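Local coordinates for aspartokinase (Clostridium acetobutylicum, PDB 3TVI), which probably catalyses the ATP-dependent phosphorylation of the beta-carboxyl group of L-aspartate to 4-phospho-L-aspartate, an early step towards threonine and methionine, at residues I220-K225 against V430-Y434; K229-L235 against I276-K282. The contacts are given in a common frame with arbitrary orientation. Residues are numbered along the deposited sequence.

In the fold
Both contacts use consecutive parts of the amino acid kinase domain. Residues 220-225, in the loop after strand 203-208, come first and belong to contact 1; strand 229-231 and the start of helix 232-240 follow and belong to contact 2. Segment 276-282 is 41 residues further on, whereas 430-434 lies on helix 426-437, so contact 2 falls within the span bridged by contact 1. Their centres are about 22 Å apart. Contact 2 lies at one edge of the mixed kinase-domain sheet, where 229-231 is outermost, while contact 1 docks the loop on the ACT region, whose strands 291-304 and 367-380 back the same helix. The loop joins catalytic and regulatory parts, next to Arg219, a predicted ATP-binding residue.

Contact 1. Residues I220-K225 against V430-Y434; sequences IVENPK and VKSIY
Tyr434 presents one face of its ring to Val221, whose CG2 sits 3.8 Å from the ring centroid and only 9° off the normal, a CH-pi contact over the face. The tyrosine belongs to helix 426-437 of the ACT domain, the regulatory alpha/beta module, against which the kinase-domain loop 220-225 packs. That loop is irregular, with Asn223 in a left-handed conformation (phi/psi 54/46) that turns the chain before Pro224. The nearest CA atoms are those of Val221 and Lys431, 5.9 Å apart. One helical turn before Tyr434, Val430 CB meets Ile220 CG2 at 4.2 Å, while Val430 also packs on Ile292 and Val377 of the ACT sheet. Tyr434, chi1 t, extends far enough for CE2 to touch Pro224 CB at 4.0 Å. Lys431 is extended through chi2 and chi3 (both t) and turns at chi4 (p), so that NZ donates to Ile220 O at 2.7 Å. At the far end of the ring, Lys225 N donates to Tyr434 OH at 3.1 Å, nearly straight at 170°.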
ATOM      1  N   ILE B 220      -7.469  25.600 -10.480  1.00 74.94           N
ATOM      2  CA  ILE B 220      -8.453  25.060  -9.555  1.00 73.08           C
ATOM      3  C   ILE B 220      -8.839  26.099  -8.511  1.00 73.89           C
ATOM      4  O   ILE B 220     -10.013  26.459  -8.394  1.00 76.76           O
ATOM      5  CB  ILE B 220      -7.956  23.781  -8.850  1.00 70.64           C
ATOM      6  CG1 ILE B 220      -7.477  22.745  -9.872  1.00 70.20           C
ATOM      7  CG2 ILE B 220      -9.071  23.171  -8.012  1.00 70.22           C
ATOM      8  CD1 ILE B 220      -7.058  21.424  -9.262  1.00 67.57           C
ATOM      9  N   VAL B 221      -7.863  26.575  -7.745  1.00 73.09           N
ATOM     10  CA  VAL B 221      -8.139  27.552  -6.684  1.00 75.03           C
ATOM     11  C   VAL B 221      -7.833  28.944  -7.220  1.00 77.19           C
ATOM     12  O   VAL B 221      -6.911  29.109  -8.020  1.00 77.23           O
ATOM     13  CB  VAL B 221      -7.346  27.246  -5.391  1.00 73.49           C
ATOM     14  CG1 VAL B 221      -5.866  27.103  -5.686  1.00 74.63           C
ATOM     15  CG2 VAL B 221      -7.580  28.314  -4.334  1.00 73.43           C
ATOM     16  N   GLU B 222      -8.623  29.935  -6.809  1.00 79.48           N
ATOM     17  CA  GLU B 222      -8.473  31.295  -7.338  1.00 81.71           C
ATOM     18  C   GLU B 222      -7.422  32.071  -6.547  1.00 80.15           C
ATOM     19  O   GLU B 222      -7.481  32.132  -5.317  1.00 80.53           O
ATOM     20  CB  GLU B 222      -9.818  32.043  -7.356  1.00 85.80           C
ATOM     21  CG  GLU B 222     -10.382  32.454  -5.989  1.00 89.61           C
ATOM     22  CD  GLU B 222      -9.982  33.861  -5.539  1.00 92.19           C
ATOM     23  OE1 GLU B 222      -9.757  34.051  -4.322  1.00 93.46           O
ATOM     24  OE2 GLU B 222      -9.898  34.777  -6.388  1.00 94.26           O
ATOM     25  N   ASN B 223      -6.448  32.637  -7.260  1.00 77.59           N
ATOM     26  CA  ASN B 223      -5.474  33.547  -6.664  1.00 76.04           C
ATOM     27  C   ASN B 223      -4.749  32.943  -5.442  1.00 72.90           C
ATOM     28  O   ASN B 223      -4.600  33.612  -4.408  1.00 70.26           O
ATOM     29  CB  ASN B 223      -6.193  34.853  -6.292  1.00 79.18           C
ATOM     30  CG  ASN B 223      -5.274  36.058  -6.295  1.00 80.48           C
ATOM     31  OD1 ASN B 223      -4.140  35.993  -6.761  1.00 80.75           O
ATOM     32  ND2 ASN B 223      -5.771  37.174  -5.775  1.00 81.05           N
ATOM     33  N   PRO B 224      -4.284  31.676  -5.571  1.00 70.14           N
ATOM     34  CA  PRO B 224      -3.696  30.900  -4.469  1.00 66.51           C
ATOM     35  C   PRO B 224      -2.355  31.427  -4.009  1.00 64.09           C
ATOM     36  O   PRO B 224      -1.505  31.725  -4.836  1.00 65.11           O
ATOM     37  CB  PRO B 224      -3.486  29.523  -5.091  1.00 65.51           C
ATOM     38  CG  PRO B 224      -3.260  29.800  -6.530  1.00 66.52           C
ATOM     39  CD  PRO B 224      -4.183  30.940  -6.850  1.00 68.98           C
ATOM     40  N   LYS B 225      -2.160  31.496  -2.702  1.00 62.72           N
ATOM     41  CA  LYS B 225      -0.929  32.020  -2.126  1.00 64.25           C
ATOM     42  C   LYS B 225       0.344  31.379  -2.701  1.00 63.45           C
ATOM     43  O   LYS B 225       0.337  30.229  -3.155  1.00 63.06           O
ATOM     44  CB  LYS B 225      -0.952  31.864  -0.599  1.00 66.25           C
ATOM     45  CG  LYS B 225      -1.896  32.837   0.090  1.00 69.28           C
ATOM     46  CD  LYS B 225      -2.258  32.400   1.502  1.00 71.51           C
ATOM     47  CE  LYS B 225      -3.284  33.348   2.119  1.00 74.48           C
ATOM     48  NZ  LYS B 225      -3.940  32.792   3.339  1.00 74.44           N
ATOM     49  N   VAL B 430      -9.838  19.556  -3.578  1.00 60.11           N
ATOM     50  CA  VAL B 430      -8.697  20.475  -3.541  1.00 58.60           C
ATOM     51  C   VAL B 430      -9.117  21.876  -3.100  1.00 59.96           C
ATOM     52  O   VAL B 430      -8.444  22.495  -2.272  1.00 59.16           O
ATOM     53  CB  VAL B 430      -8.006  20.598  -4.913  1.00 57.27           C
ATOM     54  CG1 VAL B 430      -6.797  21.512  -4.806  1.00 56.03           C
ATOM     55  CG2 VAL B 430      -7.600  19.231  -5.455  1.00 55.83           C
ATOM     56  N   LYS B 431     -10.219  22.371  -3.665  1.00 61.23           N
ATOM     57  CA  LYS B 431     -10.808  23.637  -3.229  1.00 62.68           C
ATOM     58  C   LYS B 431     -11.015  23.609  -1.721  1.00 62.30           C
ATOM     59  O   LYS B 431     -10.487  24.453  -0.995  1.00 62.78           O
ATOM     60  CB  LYS B 431     -12.157  23.882  -3.914  1.00 65.94           C
ATOM     61  CG  LYS B 431     -12.135  24.834  -5.106  1.00 68.68           C
ATOM     62  CD  LYS B 431     -13.446  24.767  -5.895  1.00 71.04           C
ATOM     63  CE  LYS B 431     -13.631  25.950  -6.842  1.00 74.30           C
ATOM     64  NZ  LYS B 431     -12.666  25.972  -7.988  1.00 75.20           N
ATOM     65  N   SER B 432     -11.768  22.608  -1.265  1.00 60.90           N
ATOM     66  CA  SER B 432     -12.204  22.513   0.131  1.00 60.60           C
ATOM     67  C   SER B 432     -11.050  22.537   1.112  1.00 58.64           C
ATOM     68  O   SER B 432     -11.139  23.153   2.172  1.00 58.08           O
ATOM     69  CB  SER B 432     -12.988  21.217   0.358  1.00 61.56           C
ATOM     70  OG  SER B 432     -13.543  20.740  -0.856  1.00 64.30           O
ATOM     71  N   ILE B 433      -9.976  21.845   0.759  1.00 57.58           N
ATOM     72  CA  ILE B 433      -8.844  21.689   1.657  1.00 56.97           C
ATOM     73  C   ILE B 433      -8.065  22.993   1.753  1.00 58.64           C
ATOM     74  O   ILE B 433      -7.545  23.319   2.823  1.00 58.28           O
ATOM     75  CB  ILE B 433      -7.891  20.572   1.199  1.00 56.30           C
ATOM     76  CG1 ILE B 433      -8.628  19.238   1.079  1.00 56.59           C
ATOM     77  CG2 ILE B 433      -6.744  20.423   2.183  1.00 55.13           C
ATOM     78  CD1 ILE B 433      -7.851  18.203   0.299  1.00 56.87           C
ATOM     79  N   TYR B 434      -7.983  23.730   0.639  1.00 59.44           N
ATOM     80  CA  TYR B 434      -7.323  25.034   0.632  1.00 60.34           C
ATOM     81  C   TYR B 434      -8.066  25.967   1.576  1.00 61.31           C
ATOM     82  O   TYR B 434      -7.469  26.561   2.476  1.00 61.32           O
ATOM     83  CB  TYR B 434      -7.260  25.640  -0.785  1.00 62.19           C
ATOM     84  CG  TYR B 434      -6.554  26.992  -0.860  1.00 62.57           C
ATOM     85  CD1 TYR B 434      -7.185  28.161  -0.430  1.00 63.80           C
ATOM     86  CD2 TYR B 434      -5.258  27.098  -1.355  1.00 62.55           C
ATOM     87  CE1 TYR B 434      -6.545  29.390  -0.480  1.00 64.46           C
ATOM     88  CE2 TYR B 434      -4.607  28.327  -1.410  1.00 63.19           C
ATOM     89  CZ  TYR B 434      -5.256  29.468  -0.976  1.00 64.07           C
ATOM     90  OH  TYR B 434      -4.620  30.685  -1.026  1.00 63.64           O
TER

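Contact 2. Residues K229-L235 against I276-K282; sequences KISYKEL and ILSDTHK
Strand 229-231 runs parallel to strand 274-277, with Ile230 opposite Ile276 (CA-CA 4.9 Å) and Leu277 N donating to Ile230 O at 2.8 Å. Beyond this pairing segment 229-235 enters helix 232-240, whereas 276-282 turns through helical phi/psi at 279-281, with Lys282 N hydrogen-bonded to Ser278 O at 2.6 Å. On one face, Ile230 CG2 meets Ile276 CG1 at 3.5 Å; Ile276 CD1 reaches Leu235 CD2 (3.4 Å), and Ile276 CG2 touches Tyr232 CD1 (3.3 Å). Leu277 O lies over the Tyr232 ring. Ser231 OG donates to Asp279 OD2 at 2.8 Å and accepts from Glu234 N at 2.9 Å. Lys282, extended with all chi t, brings NZ to Glu234 OE1 in a very short salt bridge of 2.4 Å. Glu234 OE2 hydrogen-bonds to Thr290 OG1 and Thr382 N, and Lys233 pairs with Glu304 of the second subunit. Since Glu234 OE1 accepts from Ser231 N at 2.9 Å, the helix begins with a capping box, at the end of an edge strand of the amino acid kinase sheet.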
ATOM      1  N   LYS B 229       8.201  29.606   1.620  1.00 54.94           N
ATOM      2  CA  LYS B 229       9.331  28.725   1.969  1.00 54.85           C
ATOM      3  C   LYS B 229       8.950  27.234   1.890  1.00 53.89           C
ATOM      4  O   LYS B 229       7.806  26.871   2.119  1.00 54.08           O
ATOM      5  CB  LYS B 229       9.807  29.053   3.383  1.00 56.24           C
ATOM      6  CG  LYS B 229      10.556  30.369   3.517  1.00 57.38           C
ATOM      7  CD  LYS B 229      10.532  30.908   4.943  1.00 59.28           C
ATOM      8  CE  LYS B 229      11.822  31.655   5.264  1.00 62.06           C
ATOM      9  NZ  LYS B 229      11.670  32.767   6.247  1.00 65.06           N
ATOM     10  N   ILE B 230       9.910  26.369   1.580  1.00 53.81           N
ATOM     11  CA  ILE B 230       9.612  24.950   1.350  1.00 54.18           C
ATOM     12  C   ILE B 230      10.868  24.086   1.541  1.00 55.97           C
ATOM     13  O   ILE B 230      11.934  24.430   1.051  1.00 58.43           O
ATOM     14  CB  ILE B 230       9.036  24.762  -0.070  1.00 53.73           C
ATOM     15  CG1 ILE B 230       8.593  23.324  -0.315  1.00 53.66           C
ATOM     16  CG2 ILE B 230      10.052  25.160  -1.128  1.00 53.59           C
ATOM     17  CD1 ILE B 230       7.718  23.187  -1.539  1.00 52.73           C
ATOM     18  N   SER B 231      10.760  22.977   2.267  1.00 56.92           N
ATOM     19  CA  SER B 231      11.928  22.125   2.504  1.00 57.75           C
ATOM     20  C   SER B 231      12.149  21.273   1.268  1.00 56.39           C
ATOM     21  O   SER B 231      11.291  21.238   0.393  1.00 53.94           O
ATOM     22  CB  SER B 231      11.733  21.245   3.756  1.00 60.14           C
ATOM     23  OG  SER B 231      11.255  19.940   3.445  1.00 60.57           O
ATOM     24  N   TYR B 232      13.288  20.590   1.190  1.00 58.13           N
ATOM     25  CA  TYR B 232      13.550  19.706   0.056  1.00 60.36           C
ATOM     26  C   TYR B 232      12.571  18.544   0.104  1.00 62.11           C
ATOM     27  O   TYR B 232      11.860  18.289  -0.875  1.00 62.39           O
ATOM     28  CB  TYR B 232      14.996  19.185   0.037  1.00 63.00           C
ATOM     29  CG  TYR B 232      16.066  20.258  -0.121  1.00 66.30           C
ATOM     30  CD1 TYR B 232      15.986  21.212  -1.133  1.00 67.23           C
ATOM     31  CD2 TYR B 232      17.168  20.307   0.739  1.00 69.93           C
ATOM     32  CE1 TYR B 232      16.956  22.192  -1.270  1.00 70.39           C
ATOM     33  CE2 TYR B 232      18.146  21.282   0.607  1.00 70.33           C
ATOM     34  CZ  TYR B 232      18.036  22.222  -0.395  1.00 71.83           C
ATOM     35  OH  TYR B 232      19.004  23.191  -0.532  1.00 73.93           O
ATOM     36  N   LYS B 233      12.523  17.855   1.250  1.00 65.02           N
ATOM     37  CA  LYS B 233      11.620  16.707   1.449  1.00 64.97           C
ATOM     38  C   LYS B 233      10.176  17.106   1.151  1.00 62.07           C
ATOM     39  O   LYS B 233       9.419  16.357   0.533  1.00 59.74           O
ATOM     40  CB  LYS B 233      11.746  16.168   2.879  1.00 67.93           C
ATOM     41  CG  LYS B 233      10.538  15.378   3.380  1.00 72.33           C
ATOM     42  CD  LYS B 233      10.488  13.927   2.904  1.00 75.29           C
ATOM     43  CE  LYS B 233      10.754  12.944   4.047  1.00 76.69           C
ATOM     44  NZ  LYS B 233      10.822  11.526   3.586  1.00 78.10           N
ATOM     45  N   GLU B 234       9.820  18.303   1.601  1.00 60.35           N
ATOM     46  CA  GLU B 234       8.506  18.885   1.367  1.00 60.34           C
ATOM     47  C   GLU B 234       8.249  19.007  -0.134  1.00 61.29           C
ATOM     48  O   GLU B 234       7.262  18.481  -0.657  1.00 58.01           O
ATOM     49  CB  GLU B 234       8.464  20.267   2.024  1.00 60.28           C
ATOM     50  CG  GLU B 234       7.133  20.683   2.616  1.00 60.06           C
ATOM     51  CD  GLU B 234       7.312  21.712   3.718  1.00 60.82           C
ATOM     52  OE1 GLU B 234       8.331  22.450   3.701  1.00 61.24           O
ATOM     53  OE2 GLU B 234       6.444  21.772   4.613  1.00 59.17           O
ATOM     54  N   LEU B 235       9.169  19.692  -0.812  1.00 63.07           N
ATOM     55  CA  LEU B 235       9.105  19.897  -2.256  1.00 63.45           C
ATOM     56  C   LEU B 235       9.039  18.579  -3.005  1.00 63.96           C
ATOM     57  O   LEU B 235       8.251  18.433  -3.934  1.00 65.29           O
ATOM     58  CB  LEU B 235      10.321  20.703  -2.734  1.00 63.79           C
ATOM     59  CG  LEU B 235      10.508  20.932  -4.241  1.00 63.05           C
ATOM     60  CD1 LEU B 235       9.218  21.368  -4.919  1.00 62.39           C
ATOM     61  CD2 LEU B 235      11.605  21.957  -4.479  1.00 61.92           C
ATOM     62  N   ILE B 276      13.530  27.466  -1.392  1.00 56.07           N
ATOM     63  CA  ILE B 276      13.668  26.048  -1.083  1.00 54.93           C
ATOM     64  C   ILE B 276      14.831  25.844  -0.123  1.00 57.09           C
ATOM     65  O   ILE B 276      15.992  25.932  -0.518  1.00 56.66           O
ATOM     66  CB  ILE B 276      13.885  25.202  -2.348  1.00 53.69           C
ATOM     67  CG1 ILE B 276      12.766  25.465  -3.371  1.00 53.41           C
ATOM     68  CG2 ILE B 276      13.963  23.727  -1.984  1.00 52.16           C
ATOM     69  CD1 ILE B 276      13.064  24.999  -4.784  1.00 51.95           C
ATOM     70  N   LEU B 277      14.499  25.567   1.139  1.00 61.20           N
ATOM     71  CA  LEU B 277      15.476  25.459   2.235  1.00 63.88           C
ATOM     72  C   LEU B 277      15.895  24.016   2.494  1.00 66.67           C
ATOM     73  O   LEU B 277      15.444  23.099   1.812  1.00 66.89           O
ATOM     74  CB  LEU B 277      14.875  26.046   3.514  1.00 64.12           C
ATOM     75  CG  LEU B 277      14.811  27.569   3.670  1.00 64.47           C
ATOM     76  CD1 LEU B 277      15.387  28.310   2.474  1.00 63.15           C
ATOM     77  CD2 LEU B 277      13.371  27.995   3.951  1.00 64.06           C
ATOM     78  N   SER B 278      16.773  23.826   3.476  1.00 72.30           N
ATOM     79  CA  SER B 278      17.150  22.490   3.930  1.00 76.83           C
ATOM     80  C   SER B 278      16.153  22.018   4.969  1.00 79.54           C
ATOM     81  O   SER B 278      15.470  22.830   5.588  1.00 76.68           O
ATOM     82  CB  SER B 278      18.558  22.490   4.530  1.00 77.44           C
ATOM     83  OG  SER B 278      19.157  21.218   4.374  1.00 78.73           O
ATOM     84  N   ASP B 279      16.078  20.704   5.160  1.00 86.64           N
ATOM     85  CA  ASP B 279      15.165  20.132   6.154  1.00 95.17           C
ATOM     86  C   ASP B 279      15.461  20.660   7.564  1.00 96.68           C
ATOM     87  O   ASP B 279      14.572  21.208   8.219  1.00 98.55           O
ATOM     88  CB  ASP B 279      15.200  18.595   6.122  1.00 98.58           C
ATOM     89  CG  ASP B 279      14.582  18.019   4.848  1.00101.39           C
ATOM     90  OD1 ASP B 279      15.130  17.020   4.326  1.00106.26           O
ATOM     91  OD2 ASP B 279      13.555  18.560   4.368  1.00 97.36           O
ATOM     92  N   THR B 280      16.704  20.524   8.018  1.00 98.01           N
ATOM     93  CA  THR B 280      17.099  21.080   9.323  1.00101.41           C
ATOM     94  C   THR B 280      17.300  22.614   9.288  1.00 99.57           C
ATOM     95  O   THR B 280      17.435  23.248  10.339  1.00 96.78           O
ATOM     96  CB  THR B 280      18.358  20.378   9.894  1.00103.43           C
ATOM     97  OG1 THR B 280      19.456  20.506   8.980  1.00101.89           O
ATOM     98  CG2 THR B 280      18.074  18.890  10.159  1.00101.06           C
ATOM     99  N   HIS B 281      17.310  23.197   8.085  1.00 99.11           N
ATOM    100  CA  HIS B 281      17.441  24.649   7.905  1.00 99.13           C
ATOM    101  C   HIS B 281      16.105  25.346   7.797  1.00 98.08           C
ATOM    102  O   HIS B 281      16.022  26.554   8.037  1.00 99.61           O
ATOM    103  CB  HIS B 281      18.302  24.972   6.684  1.00 93.73           C
ATOM    104  N   LYS B 282      15.051  24.614   7.429  1.00 95.42           N
ATOM    105  CA  LYS B 282      13.688  25.166   7.462  1.00 92.48           C
ATOM    106  C   LYS B 282      13.129  25.050   8.871  1.00 93.96           C
ATOM    107  O   LYS B 282      13.356  24.047   9.553  1.00 94.36           O
ATOM    108  CB  LYS B 282      12.745  24.441   6.494  1.00 86.99           C
ATOM    109  CG  LYS B 282      11.435  25.191   6.270  1.00 84.02           C
ATOM    110  CD  LYS B 282      10.318  24.320   5.709  1.00 81.36           C
ATOM    111  CE  LYS B 282       9.048  25.150   5.558  1.00 80.06           C
ATOM    112  NZ  LYS B 282       7.852  24.397   5.095  1.00 75.38           N
TER